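Probable aminotransferase (Pseudomonas aeruginosa, PDB 5YKR) is a probable aminotransferase of the class-III family, a dimeric enzyme of the pyridoxal-phosphate-dependent kind with its cofactor covalently attached. Local coordinates at residues Pro131-Ala142 and Pro293-Ala304; Tyr77-Met88 and Val422-Thr433. All blocks are in the same frame, centred on the assembly; numbering follows the deposited sequence.

Overall arrangement
From the N terminus the chain reaches 77-88 first of the four segments, the end of strand 76-79 and the loop after it, and its partner 422-433 follows 334 residues later; contact 2 therefore closes the longer loop. Within that loop 131-142 pairs with 293-304, so contact 1 closes a shorter one and the two nest without crossing. Contact 1 forms the outermost pair of the seven-stranded sheet within this chain, while contact 2 joins the four-stranded sheet, at 422-423, to the three-stranded one, at 430-432. Their centres lie 26 Å apart on opposite sides of the chain's centre, with nearest atoms about 8 Å apart; both also touch the second subunit.

Contact 1: residues Pro131-Ala142 and Pro293-Ala304; sequences PYWQVTTSATDA and PSAVWGCSQAQA
Strands 132-136 and 295-299 pair antiparallel as the outermost two of the seven-stranded mixed sheet within this class-III aminotransferase chain, their axes 4.7 Å apart and 157° between directions; W133 and V135 make backbone hydrogen bonds to the second subunit. The hydrogen-bonded pairs are Y132 with C299, Q134 with W297 and T136 with A295; Q134 N to W297 O, at 2.9 Å, is representative, whereas Y132 N to C299 O is weak at 3.3 Å. On the face carrying W133, its indole lies over G298, whose CA is 3.5 Å from the centroid of the six-membered ring and 15° off the normal, a CH-pi contact. On the other face, Q134 CB is 4.0 Å from the centroid of the five-membered ring of W297, also CH-pi, while T136 CG2 meets that indole at its edge. The bend of Q134 at chi2 (-72°) carries its amide off the ring, so that NE2 reaches W133 O at 2.8 Å, in plane and on a lone pair. Past the strand, S138 OG caps the helix whose T140 OG1 bonds the phosphate of the modified residue at 286. The pairing thus sets two indoles against carbon, while Q134 NE2 bridges to A45 O of the second subunit.

Contact 2: residues Tyr77-Met88 and Val422-Thr433; sequences YVDFALGDSGAM and VLLTPFHNMALT
F80 lies with its ring edge against V422, F80 CD2 3.9 Å from V422 CG1, and with T433 CG2 also near the ring plane. Its CB touches A431 CB, so the one side chain meets both strands of the partner segment, 422-423 through the ring and 430-432 through CB; L424 CD2, from the connecting loop, packs on CB as well. Y77 and L423 pass each other at a slant, Y77 CD2 3.7 Å from L423 CD2, whereas V78 and V422 lie side by side and point the same way. V78-V422 belongs to a short parallel ladder with D79-L423 in the four-stranded sheet, while Y77 packs on L423 beside it: L423 N bonds V78 O at 2.9 Å, and F80 N bonds L423 O. F80 O then accepts from L432 N (3.1 Å) in the carbonyl plane on a lone pair, which ties the loop to strand 430-432 of another sheet; a water joins F80 O, T425 N and M430 O. The loop's turn is fixed by D79, whose OD1 accepts from A81 N, an Asx turn, and from L82 N, which extends it to an Asx motif, both on the same face of the carboxylate, while OD2 is hydrogen-bonded to H91 NE2. Further along, CG of D84 stands anti to the backbone N (chi1 -168°), which brings the carboxylate up to T425; T425 OG1 donates to D84 OD1 at 2.7 Å from above the carboxylate plane. The same carboxylate is nearly coplanar with the H428 imidazole, 20° apart, with OD1 at the ring edge, but is turned 74° from the F427 ring, whose CD2 lies 3.5 Å from D84 OD2.

Contact 1: residues Pro131-Ala142 and Pro293-Ala304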
loop_
_atom_site.group_PDB
_atom_site.type_symbol
_atom_site.label_atom_id
_atom_site.label_comp_id
_atom_site.label_asym_id
_atom_site.label_seq_id
_atom_site.Cartn_x
_atom_site.Cartn_y
_atom_site.Cartn_z
ATOM N N PRO A 131 -15.709 11.346 -13.486
ATOM C CA PRO A 131 -16.478 11.851 -12.375
ATOM C C PRO A 131 -16.270 11.218 -10.995
ATOM O O PRO A 131 -16.453 11.924 -10.010
ATOM C CB PRO A 131 -17.936 11.616 -12.799
ATOM C CG PRO A 131 -17.854 10.524 -13.813
ATOM C CD PRO A 131 -16.584 10.730 -14.517
ATOM N N TYR A 132 -15.862 9.939 -10.896
ATOM C CA TYR A 132 -15.886 9.249 -9.613
ATOM C C TYR A 132 -14.515 8.691 -9.259
ATOM O O TYR A 132 -13.865 8.092 -10.101
ATOM C CB TYR A 132 -16.871 8.071 -9.647
ATOM C CG TYR A 132 -18.303 8.532 -9.813
ATOM C CD1 TYR A 132 -19.024 9.077 -8.749
ATOM C CD2 TYR A 132 -18.919 8.414 -11.025
ATOM C CE1 TYR A 132 -20.307 9.575 -8.933
ATOM C CE2 TYR A 132 -20.193 8.881 -11.232
ATOM C CZ TYR A 132 -20.908 9.442 -10.194
ATOM O OH TYR A 132 -22.184 9.873 -10.358
ATOM N N TRP A 133 -14.129 8.852 -7.984
ATOM C CA TRP A 133 -12.766 8.549 -7.543
ATOM C C TRP A 133 -12.768 7.729 -6.251
ATOM O O TRP A 133 -13.768 7.653 -5.516
ATOM C CB TRP A 133 -12.009 9.881 -7.309
ATOM C CG TRP A 133 -11.897 10.622 -8.583
ATOM C CD1 TRP A 133 -12.866 11.382 -9.172
ATOM C CD2 TRP A 133 -10.830 10.509 -9.549
ATOM N NE1 TRP A 133 -12.458 11.776 -10.435
ATOM C CE2 TRP A 133 -11.237 11.220 -10.699
ATOM C CE3 TRP A 133 -9.569 9.906 -9.542
ATOM C CZ2 TRP A 133 -10.417 11.338 -11.842
ATOM C CZ3 TRP A 133 -8.773 10.006 -10.688
ATOM C CH2 TRP A 133 -9.204 10.705 -11.822
ATOM N N GLN A 134 -11.620 7.102 -6.006
ATOM C CA GLN A 134 -11.287 6.443 -4.746
ATOM C C GLN A 134 -9.791 6.633 -4.510
ATOM O O GLN A 134 -9.033 6.950 -5.431
ATOM C CB GLN A 134 -11.615 4.938 -4.796
ATOM C CG GLN A 134 -13.083 4.584 -4.826
ATOM C CD GLN A 134 -13.817 4.803 -3.517
ATOM O OE1 GLN A 134 -13.900 3.873 -2.705
ATOM N NE2 GLN A 134 -14.423 6.038 -3.313
ATOM N N VAL A 135 -9.355 6.449 -3.275
ATOM C CA VAL A 135 -7.937 6.548 -2.874
ATOM C C VAL A 135 -7.442 5.239 -2.343
ATOM O O VAL A 135 -8.175 4.529 -1.627
ATOM C CB VAL A 135 -7.763 7.628 -1.786
ATOM C CG1 VAL A 135 -6.331 7.778 -1.308
ATOM C CG2 VAL A 135 -8.299 8.948 -2.259
ATOM N N THR A 136 -6.222 4.904 -2.683
ATOM C CA THR A 136 -5.508 3.729 -2.168
ATOM C C THR A 136 -4.186 4.158 -1.495
ATOM O O THR A 136 -3.827 5.348 -1.524
ATOM C CB THR A 136 -5.225 2.718 -3.263
ATOM O OG1 THR A 136 -4.290 3.317 -4.160
ATOM C CG2 THR A 136 -6.482 2.242 -3.971
ATOM N N THR A 137 -3.418 3.190 -1.001
ATOM C CA THR A 137 -2.062 3.494 -0.465
ATOM C C THR A 137 -0.948 3.295 -1.468
ATOM O O THR A 137 0.209 3.498 -1.107
ATOM C CB THR A 137 -1.819 2.722 0.848
ATOM O OG1 THR A 137 -1.959 1.335 0.633
ATOM C CG2 THR A 137 -2.781 3.147 1.922
ATOM N N SER A 138 -1.273 2.908 -2.695
ATOM C CA SER A 138 -0.232 2.783 -3.769
ATOM C C SER A 138 -0.882 2.628 -5.137
ATOM O O SER A 138 -2.001 2.168 -5.260
ATOM C CB SER A 138 0.618 1.549 -3.530
ATOM O OG SER A 138 -0.121 0.337 -3.707
ATOM N N ALA A 139 -0.125 2.966 -6.171
ATOM C CA ALA A 139 -0.556 2.718 -7.533
ATOM C C ALA A 139 -0.820 1.232 -7.768
ATOM O O ALA A 139 -1.757 0.870 -8.449
ATOM C CB ALA A 139 0.434 3.258 -8.541
ATOM N N THR A 140 0.046 0.377 -7.223
ATOM C CA THR A 140 -0.223 -1.054 -7.338
ATOM C C THR A 140 -1.629 -1.404 -6.877
ATOM O O THR A 140 -2.359 -2.136 -7.590
ATOM C CB THR A 140 0.785 -1.859 -6.499
ATOM O OG1 THR A 140 2.095 -1.741 -7.057
ATOM C CG2 THR A 140 0.404 -3.309 -6.450
ATOM N N ASP A 141 -2.006 -0.907 -5.712
ATOM C CA ASP A 141 -3.303 -1.271 -5.178
ATOM C C ASP A 141 -4.437 -0.694 -6.020
ATOM O O ASP A 141 -5.461 -1.340 -6.203
ATOM C CB ASP A 141 -3.435 -0.810 -3.735
ATOM C CG ASP A 141 -2.702 -1.682 -2.768
ATOM O OD1 ASP A 141 -2.093 -2.714 -3.165
ATOM O OD2 ASP A 141 -2.793 -1.346 -1.550
ATOM N N ALA A 142 -4.270 0.531 -6.531
ATOM C CA ALA A 142 -5.252 1.073 -7.443
ATOM C C ALA A 142 -5.466 0.138 -8.640
ATOM O O ALA A 142 -6.591 -0.220 -8.988
ATOM C CB ALA A 142 -4.900 2.484 -7.884
ATOM N N PRO A 293 2.633 7.394 1.097
ATOM C CA PRO A 293 2.143 6.372 0.149
ATOM C C PRO A 293 0.685 6.598 -0.194
ATOM O O PRO A 293 -0.174 6.647 0.690
ATOM C CB PRO A 293 2.357 5.060 0.924
ATOM C CG PRO A 293 3.553 5.360 1.809
ATOM C CD PRO A 293 3.352 6.791 2.246
ATOM N N SER A 294 0.394 6.726 -1.485
ATOM C CA SER A 294 -0.948 7.092 -1.943
ATOM C C SER A 294 -1.098 6.850 -3.425
ATOM O O SER A 294 -0.098 6.794 -4.170
ATOM C CB SER A 294 -1.247 8.572 -1.694
ATOM O OG SER A 294 -0.997 9.051 -0.393
ATOM N N ALA A 295 -2.352 6.690 -3.842
ATOM C CA ALA A 295 -2.716 6.803 -5.248
ATOM C C ALA A 295 -4.195 7.155 -5.309
ATOM O O ALA A 295 -4.941 6.953 -4.329
ATOM C CB ALA A 295 -2.446 5.493 -6.011
ATOM N N VAL A 296 -4.617 7.640 -6.488
ATOM C CA VAL A 296 -6.018 7.788 -6.781
ATOM C C VAL A 296 -6.370 6.950 -7.995
ATOM O O VAL A 296 -5.521 6.704 -8.882
ATOM C CB VAL A 296 -6.401 9.271 -7.038
ATOM C CG1 VAL A 296 -6.218 10.100 -5.775
ATOM C CG2 VAL A 296 -5.621 9.888 -8.213
ATOM N N TRP A 297 -7.626 6.544 -8.080
ATOM C CA TRP A 297 -8.163 6.022 -9.292
ATOM C C TRP A 297 -9.523 6.592 -9.530
ATOM O O TRP A 297 -10.270 6.827 -8.589
ATOM C CB TRP A 297 -8.124 4.517 -9.366
ATOM C CG TRP A 297 -8.923 3.767 -8.440
ATOM C CD1 TRP A 297 -8.531 3.265 -7.248
ATOM C CD2 TRP A 297 -10.274 3.357 -8.654
ATOM N NE1 TRP A 297 -9.568 2.547 -6.680
ATOM C CE2 TRP A 297 -10.658 2.587 -7.524
ATOM C CE3 TRP A 297 -11.213 3.568 -9.684
ATOM C CZ2 TRP A 297 -11.934 2.039 -7.384
ATOM C CZ3 TRP A 297 -12.471 3.004 -9.547
ATOM C CH2 TRP A 297 -12.802 2.236 -8.447
ATOM N N GLY A 298 -9.830 6.770 -10.794
ATOM C CA GLY A 298 -11.109 7.332 -11.228
ATOM C C GLY A 298 -11.761 6.523 -12.313
ATOM O O GLY A 298 -11.087 5.737 -12.972
ATOM N N CYS A 299 -13.090 6.679 -12.438
ATOM C CA CYS A 299 -13.812 5.981 -13.494
ATOM C C CYS A 299 -14.928 6.807 -14.038
ATOM O O CYS A 299 -15.421 7.763 -13.402
ATOM C CB CYS A 299 -14.322 4.646 -13.005
ATOM S SG CYS A 299 -15.647 4.690 -11.766
ATOM N N SER A 300 -15.326 6.430 -15.242
ATOM C CA SER A 300 -16.469 7.098 -15.911
ATOM C C SER A 300 -17.779 6.797 -15.187
ATOM O O SER A 300 -17.889 5.825 -14.424
ATOM C CB SER A 300 -16.586 6.637 -17.349
ATOM O OG SER A 300 -17.042 5.284 -17.386
ATOM N N GLN A 301 -18.791 7.617 -15.432
ATOM C CA GLN A 301 -20.114 7.318 -14.895
ATOM C C GLN A 301 -20.626 5.962 -15.399
ATOM O O GLN A 301 -21.269 5.242 -14.637
ATOM C CB GLN A 301 -21.120 8.423 -15.241
ATOM C CG GLN A 301 -22.534 8.117 -14.713
ATOM C CD GLN A 301 -23.490 9.243 -14.762
ATOM O OE1 GLN A 301 -23.195 10.341 -14.395
ATOM N NE2 GLN A 301 -24.709 8.902 -15.078
ATOM N N ALA A 302 -20.390 5.614 -16.667
ATOM C CA ALA A 302 -20.847 4.341 -17.183
ATOM C C ALA A 302 -20.244 3.170 -16.423
ATOM O O ALA A 302 -20.953 2.199 -16.072
ATOM C CB ALA A 302 -20.545 4.240 -18.684
ATOM N N GLN A 303 -18.963 3.277 -16.077
ATOM C CA GLN A 303 -18.341 2.207 -15.292
ATOM C C GLN A 303 -18.905 2.192 -13.864
ATOM O O GLN A 303 -19.147 1.119 -13.289
ATOM C CB GLN A 303 -16.812 2.336 -15.269
ATOM C CG GLN A 303 -16.108 2.201 -16.597
ATOM C CD GLN A 303 -16.450 0.940 -17.343
ATOM O OE1 GLN A 303 -16.388 -0.161 -16.781
ATOM N NE2 GLN A 303 -16.751 1.086 -18.637
ATOM N N ALA A 304 -19.055 3.375 -13.271
ATOM C CA ALA A 304 -19.593 3.481 -11.912
ATOM C C ALA A 304 -20.958 2.789 -11.821
ATOM O O ALA A 304 -21.203 2.019 -10.882
ATOM C CB ALA A 304 -19.678 4.945 -11.474
HETATM O O HOH W 1 -21.654 11.753 -12.851
HETATM O O HOH W 2 2.174 4.700 -5.554
#

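Contact 2: residues Tyr77-Met88 and Val422-Thr433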
loop_
_atom_site.group_PDB
_atom_site.type_symbol
_atom_site.label_atom_id
_atom_site.label_comp_id
_atom_site.label_asym_id
_atom_site.label_seq_id
_atom_site.Cartn_x
_atom_site.Cartn_y
_atom_site.Cartn_z
ATOM N N TYR A 77 24.335 16.770 -4.037
ATOM C CA TYR A 77 23.888 16.292 -5.319
ATOM C C TYR A 77 22.767 17.167 -5.854
ATOM O O TYR A 77 21.978 17.712 -5.063
ATOM C CB TYR A 77 23.335 14.850 -5.208
ATOM C CG TYR A 77 24.262 13.876 -4.524
ATOM C CD1 TYR A 77 24.323 13.814 -3.150
ATOM C CD2 TYR A 77 25.118 13.054 -5.253
ATOM C CE1 TYR A 77 25.230 12.979 -2.498
ATOM C CE2 TYR A 77 25.968 12.165 -4.625
ATOM C CZ TYR A 77 26.036 12.130 -3.241
ATOM O OH TYR A 77 26.930 11.249 -2.659
ATOM N N VAL A 78 22.682 17.258 -7.179
ATOM C CA VAL A 78 21.452 17.627 -7.846
ATOM C C VAL A 78 20.730 16.306 -8.173
ATOM O O VAL A 78 21.320 15.311 -8.619
ATOM C CB VAL A 78 21.578 18.494 -9.115
ATOM C CG1 VAL A 78 22.588 17.990 -10.023
ATOM C CG2 VAL A 78 20.267 18.552 -9.860
ATOM N N ASP A 79 19.435 16.298 -7.859
ATOM C CA ASP A 79 18.607 15.098 -7.911
ATOM C C ASP A 79 17.672 15.136 -9.088
ATOM O O ASP A 79 16.678 15.907 -9.105
ATOM C CB ASP A 79 17.863 14.954 -6.584
ATOM C CG ASP A 79 17.205 13.606 -6.422
ATOM O OD1 ASP A 79 17.247 12.784 -7.370
ATOM O OD2 ASP A 79 16.584 13.369 -5.348
ATOM N N PHE A 80 17.966 14.280 -10.093
ATOM C CA PHE A 80 17.069 13.984 -11.201
ATOM C C PHE A 80 16.306 12.644 -11.051
ATOM O O PHE A 80 15.538 12.242 -11.933
ATOM C CB PHE A 80 17.853 13.986 -12.551
ATOM C CG PHE A 80 18.317 15.341 -13.012
ATOM C CD1 PHE A 80 17.441 16.203 -13.612
ATOM C CD2 PHE A 80 19.598 15.782 -12.767
ATOM C CE1 PHE A 80 17.836 17.449 -14.041
ATOM C CE2 PHE A 80 20.003 17.046 -13.195
ATOM C CZ PHE A 80 19.135 17.846 -13.839
ATOM N N ALA A 81 16.582 11.964 -9.936
ATOM C CA ALA A 81 15.898 10.706 -9.575
ATOM C C ALA A 81 14.579 10.943 -8.846
ATOM O O ALA A 81 13.565 10.279 -9.113
ATOM C CB ALA A 81 16.823 9.890 -8.684
ATOM N N LEU A 82 14.625 11.911 -7.918
ATOM C CA LEU A 82 13.419 12.425 -7.228
ATOM C C LEU A 82 12.585 11.271 -6.652
ATOM O O LEU A 82 11.368 11.146 -6.915
ATOM C CB LEU A 82 12.623 13.336 -8.143
ATOM C CG LEU A 82 13.368 14.608 -8.555
ATOM C CD1 LEU A 82 12.556 15.402 -9.583
ATOM C CD2 LEU A 82 13.683 15.478 -7.330
ATOM N N GLY A 83 13.253 10.408 -5.886
ATOM C CA GLY A 83 12.523 9.320 -5.213
ATOM C C GLY A 83 11.948 8.309 -6.188
ATOM O O GLY A 83 10.935 7.688 -5.940
ATOM N N ASP A 84 12.640 8.102 -7.294
ATOM C CA ASP A 84 12.112 7.309 -8.419
ATOM C C ASP A 84 10.732 7.780 -8.813
ATOM O O ASP A 84 9.799 6.984 -8.946
ATOM C CB ASP A 84 12.162 5.805 -8.119
ATOM C CG ASP A 84 11.909 4.975 -9.322
ATOM O OD1 ASP A 84 12.517 5.309 -10.409
ATOM O OD2 ASP A 84 11.188 3.966 -9.202
ATOM N N SER A 85 10.609 9.115 -8.923
ATOM C CA SER A 85 9.367 9.805 -9.271
ATOM C C SER A 85 8.390 10.024 -8.085
ATOM O O SER A 85 7.456 10.794 -8.223
ATOM C CB SER A 85 8.692 9.195 -10.514
ATOM O OG SER A 85 9.665 9.060 -11.523
ATOM N N GLY A 86 8.637 9.394 -6.914
ATOM C CA GLY A 86 7.807 9.644 -5.725
ATOM C C GLY A 86 7.860 11.108 -5.251
ATOM O O GLY A 86 6.960 11.614 -4.598
ATOM N N ALA A 87 8.951 11.765 -5.565
ATOM C CA ALA A 87 9.163 13.188 -5.285
ATOM C C ALA A 87 9.241 14.035 -6.568
ATOM O O ALA A 87 10.031 14.970 -6.671
ATOM C CB ALA A 87 10.422 13.395 -4.415
ATOM N N MET A 88 8.437 13.682 -7.557
ATOM C CA MET A 88 8.458 14.314 -8.866
ATOM C C MET A 88 8.448 15.839 -8.856
ATOM O O MET A 88 9.070 16.468 -9.744
ATOM C CB MET A 88 7.241 13.816 -9.680
ATOM C CG MET A 88 7.021 14.564 -10.969
ATOM S SD MET A 88 5.736 13.780 -11.920
ATOM C CE MET A 88 5.673 14.958 -13.223
ATOM N N VAL A 422 25.506 14.133 -9.278
ATOM C CA VAL A 422 24.217 14.074 -9.970
ATOM C C VAL A 422 23.584 12.691 -9.693
ATOM O O VAL A 422 24.193 11.643 -9.997
ATOM C CB VAL A 422 24.346 14.293 -11.465
ATOM C CG1 VAL A 422 23.024 14.013 -12.155
ATOM C CG2 VAL A 422 24.851 15.711 -11.766
ATOM N N LEU A 423 22.386 12.684 -9.127
ATOM C CA LEU A 423 21.644 11.446 -8.934
ATOM C C LEU A 423 20.627 11.195 -10.049
ATOM O O LEU A 423 19.793 12.036 -10.351
ATOM C CB LEU A 423 20.860 11.508 -7.593
ATOM C CG LEU A 423 21.705 11.646 -6.345
ATOM C CD1 LEU A 423 20.858 11.862 -5.103
ATOM C CD2 LEU A 423 22.597 10.445 -6.179
ATOM N N LEU A 424 20.675 9.997 -10.567
ATOM C CA LEU A 424 19.731 9.472 -11.532
ATOM C C LEU A 424 19.140 8.202 -10.940
ATOM O O LEU A 424 19.857 7.408 -10.298
ATOM C CB LEU A 424 20.427 9.119 -12.843
ATOM C CG LEU A 424 21.034 10.346 -13.490
ATOM C CD1 LEU A 424 22.041 9.886 -14.527
ATOM C CD2 LEU A 424 19.976 11.216 -14.094
ATOM N N THR A 425 17.853 7.960 -11.161
ATOM C CA THR A 425 17.253 6.771 -10.615
ATOM C C THR A 425 17.920 5.527 -11.153
ATOM O O THR A 425 18.214 5.459 -12.352
ATOM C CB THR A 425 15.751 6.741 -10.815
ATOM O OG1 THR A 425 15.230 5.579 -10.155
ATOM C CG2 THR A 425 15.350 6.701 -12.276
ATOM N N PRO A 426 18.183 4.534 -10.288
ATOM C CA PRO A 426 18.976 3.417 -10.797
ATOM C C PRO A 426 18.218 2.521 -11.700
ATOM O O PRO A 426 18.828 1.704 -12.374
ATOM C CB PRO A 426 19.421 2.686 -9.543
ATOM C CG PRO A 426 18.489 3.081 -8.505
ATOM C CD PRO A 426 18.020 4.476 -8.834
ATOM N N PHE A 427 16.901 2.658 -11.761
ATOM C CA PHE A 427 16.054 1.674 -12.484
ATOM C C PHE A 427 15.773 2.030 -13.907
ATOM O O PHE A 427 15.105 1.294 -14.605
ATOM C CB PHE A 427 14.716 1.469 -11.751
ATOM C CG PHE A 427 14.864 1.355 -10.271
ATOM C CD1 PHE A 427 15.621 0.368 -9.711
ATOM C CD2 PHE A 427 14.258 2.271 -9.426
ATOM C CE1 PHE A 427 15.796 0.303 -8.313
ATOM C CE2 PHE A 427 14.400 2.200 -8.083
ATOM C CZ PHE A 427 15.201 1.247 -7.507
ATOM N N HIS A 428 16.252 3.206 -14.338
ATOM C CA HIS A 428 15.922 3.720 -15.677
ATOM C C HIS A 428 17.165 4.443 -16.201
ATOM O O HIS A 428 18.056 4.742 -15.437
ATOM C CB HIS A 428 14.705 4.704 -15.616
ATOM C CG HIS A 428 13.448 4.116 -15.032
ATOM N ND1 HIS A 428 13.003 4.279 -13.729
ATOM C CD2 HIS A 428 12.578 3.272 -15.615
ATOM C CE1 HIS A 428 11.892 3.559 -13.567
ATOM N NE2 HIS A 428 11.594 2.974 -14.708
ATOM N N ASN A 429 17.155 4.869 -17.454
ATOM C CA ASN A 429 18.144 5.813 -17.983
ATOM C C ASN A 429 17.464 7.162 -18.171
ATOM O O ASN A 429 17.542 7.799 -19.248
ATOM C CB ASN A 429 18.725 5.296 -19.303
ATOM C CG ASN A 429 19.469 4.003 -19.109
ATOM O OD1 ASN A 429 20.503 3.992 -18.404
ATOM N ND2 ASN A 429 18.945 2.883 -19.699
ATOM N N MET A 430 16.748 7.590 -17.118
ATOM C CA MET A 430 15.871 8.756 -17.205
ATOM C C MET A 430 16.379 9.867 -16.278
ATOM O O MET A 430 17.101 9.637 -15.340
ATOM C CB MET A 430 14.379 8.424 -16.861
ATOM C CG MET A 430 14.038 8.295 -15.377
ATOM S SD MET A 430 13.443 9.853 -14.698
ATOM C CE MET A 430 13.064 9.362 -13.018
ATOM N N ALA A 431 15.942 11.091 -16.591
ATOM C CA ALA A 431 16.086 12.253 -15.714
ATOM C C ALA A 431 14.737 12.956 -15.709
ATOM O O ALA A 431 14.048 13.061 -16.744
ATOM C CB ALA A 431 17.141 13.215 -16.261
ATOM N N LEU A 432 14.357 13.404 -14.515
ATOM C CA LEU A 432 13.100 14.065 -14.294
ATOM C C LEU A 432 13.382 15.468 -13.735
ATOM O O LEU A 432 14.158 15.608 -12.774
ATOM C CB LEU A 432 12.315 13.199 -13.256
ATOM C CG LEU A 432 10.874 13.602 -12.957
ATOM C CD1 LEU A 432 9.937 13.656 -14.178
ATOM C CD2 LEU A 432 10.369 12.634 -11.932
ATOM N N THR A 433 12.728 16.467 -14.302
ATOM C CA THR A 433 12.844 17.839 -13.805
ATOM C C THR A 433 11.667 18.178 -12.893
ATOM O O THR A 433 10.600 17.584 -12.997
ATOM C CB THR A 433 12.895 18.849 -14.965
ATOM O OG1 THR A 433 11.689 18.759 -15.708
ATOM C CG2 THR A 433 14.058 18.564 -15.868
HETATM O O HOH W 3 15.331 17.507 -10.946
HETATM O O HOH W 4 16.547 9.880 -12.737
#